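Low molecular weight protein-tyrosine-phosphatase PtpA (PDB 3ROF) removes phosphate from phosphotyrosine in proteins and probably acts as a secreted effector that counteracts host defences during infection. Local coordinates at residues L14-I17 against C18-M22. Residues are numbered along the deposited sequence; the frame is centred on the assembly and turned at random.
With PO4 (phosphate ion), chain C.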
loop_
_atom_site.group_PDB
_atom_site.type_symbol
_atom_site.label_atom_id
_atom_site.label_comp_id
_atom_site.label_asym_id
_atom_site.label_seq_id
_atom_site.Cartn_x
_atom_site.Cartn_y
_atom_site.Cartn_z
ATOM N N LEU A 14 0.555 3.156 9.045
ATOM C CA LEU A 14 0.087 3.194 10.436
ATOM C C LEU A 14 -1.395 3.521 10.497
ATOM O O LEU A 14 -2.207 2.781 11.068
ATOM C CB LEU A 14 0.905 4.210 11.229
ATOM C CG LEU A 14 0.438 4.379 12.682
ATOM C CD1 LEU A 14 0.546 3.097 13.467
ATOM C CD2 LEU A 14 1.196 5.491 13.364
ATOM N N GLY A 15 -1.762 4.658 9.907
ATOM C CA GLY A 15 -3.114 5.157 10.026
ATOM C C GLY A 15 -4.098 4.720 8.951
ATOM O O GLY A 15 -5.313 4.869 9.112
ATOM N N ASN A 16 -3.569 4.227 7.829
ATOM C CA ASN A 16 -4.385 3.975 6.650
ATOM C C ASN A 16 -5.196 5.233 6.264
ATOM O O ASN A 16 -6.334 5.105 5.827
ATOM C CB ASN A 16 -5.298 2.749 6.796
ATOM C CG ASN A 16 -5.912 2.263 5.490
ATOM O OD1 ASN A 16 -7.042 1.769 5.500
ATOM N ND2 ASN A 16 -5.183 2.336 4.368
ATOM N N ILE A 17 -4.560 6.400 6.388
ATOM C CA ILE A 17 -5.128 7.643 5.907
ATOM C C ILE A 17 -4.215 8.394 4.956
ATOM O O ILE A 17 -4.738 9.138 4.123
ATOM C CB ILE A 17 -5.645 8.549 7.069
ATOM C CG1 ILE A 17 -4.561 8.787 8.136
ATOM C CG2 ILE A 17 -6.898 7.979 7.665
ATOM C CD1 ILE A 17 -4.879 9.937 9.053
ATOM N N CYS A 18 -2.897 8.226 5.053
ATOM C CA CYS A 18 -2.009 9.031 4.200
ATOM C C CYS A 18 -1.326 8.143 3.173
ATOM O O CYS A 18 -1.643 8.213 1.961
ATOM C CB CYS A 18 -0.966 9.792 5.010
ATOM S SG CYS A 18 -1.676 10.980 6.191
ATOM N N ARG A 19 -0.371 7.340 3.590
ATOM C CA ARG A 19 0.517 6.641 2.643
ATOM C C ARG A 19 -0.123 5.486 1.911
ATOM O O ARG A 19 -0.108 5.426 0.682
ATOM C CB ARG A 19 1.786 6.163 3.352
ATOM C CG ARG A 19 2.688 7.298 3.789
ATOM C CD ARG A 19 3.761 6.895 4.804
ATOM N NE ARG A 19 3.145 6.569 6.062
ATOM C CZ ARG A 19 3.762 6.020 7.088
ATOM N NH1 ARG A 19 5.068 5.793 7.013
ATOM N NH2 ARG A 19 3.089 5.706 8.193
ATOM N N SER A 20 -0.673 4.518 2.645
ATOM C CA SER A 20 -1.194 3.351 1.958
ATOM C C SER A 20 -2.428 3.655 1.106
ATOM O O SER A 20 -2.562 3.033 0.064
ATOM C CB SER A 20 -1.399 2.160 2.895
ATOM O OG SER A 20 -2.374 2.379 3.907
ATOM N N PRO A 21 -3.326 4.598 1.472
ATOM C CA PRO A 21 -4.392 4.902 0.527
ATOM C C PRO A 21 -3.833 5.518 -0.753
ATOM O O PRO A 21 -4.333 5.265 -1.852
ATOM C CB PRO A 21 -5.295 5.901 1.293
ATOM C CG PRO A 21 -5.043 5.570 2.730
ATOM C CD PRO A 21 -3.549 5.263 2.781
ATOM N N MET A 22 -2.827 6.388 -0.614
ATOM C CA MET A 22 -2.266 6.984 -1.800
ATOM C C MET A 22 -1.707 5.906 -2.743
ATOM O O MET A 22 -1.949 5.913 -3.958
ATOM C CB MET A 22 -1.160 7.997 -1.448
ATOM C CG MET A 22 -0.828 8.839 -2.625
ATOM S SD MET A 22 0.673 9.839 -2.477
ATOM C CE MET A 22 0.288 10.885 -1.079
HETATM P P PO4 C . -0.317 7.101 7.511
HETATM O O1 PO4 C . 0.453 7.156 6.218
HETATM O O2 PO4 C . 0.268 6.110 8.491
HETATM O O3 PO4 C . -0.267 8.529 8.145
HETATM O O4 PO4 C . -1.789 6.858 7.273
#
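The phosphate-binding loop of the phosphatase, which joins strand 7-13 to helix 19-33, wraps L14-C18 and the first turn of helix 19-33 around a phosphate ion. R19 closes the ring: NE gives a nearly straight hydrogen bond to O1 of the phosphate (2.8 Å, 176°), and R19 NH2 gives an equally straight one to phosphate O2. The phosphorus lies in the guanidinium plane, at its edge, so the two N-H groups grip the ion as a fork. A bend at chi3 (-69°) turns the guanidinium back so that its edge faces the ion, with R19 NH2 4.0 Å from L14 CB. The salt bridge from R19 NH1 to D91 and its hydrogen bond to V123 O help fix the group's rotation. Five backbone N-H groups add to the grip: G15 N (2.9 Å) and, more weakly, L14 N bond to phosphate O2, I17 N and C18 N both bond to O4, and R19 N, at the helix N-terminus, bonds to O1. This is the P-loop of the low molecular weight phosphotyrosine phosphatases, whose CX5R signature here runs from C13, by similarity the nucleophile, to R19, by similarity also an active-site residue; the ion probably mimics the substrate's phosphoryl group. C18 SG stands 3.4 Å from phosphate O3, beside I17 CG1 at 4.1 Å. N16 adopts a left-handed backbone conformation, and its amide extends away from the phosphate. N16 ND2 points a bent hydrogen bond (142°) at S20 OG, 2.8 Å away, though the exact position of that hydroxyl is less certain; the bond probably links the loop to the helix that follows. N16 is further held by S43 OG at ND2 and by E76 N at OD1. The P21 ring packs against N16, its CG 3.4 Å from N16 O.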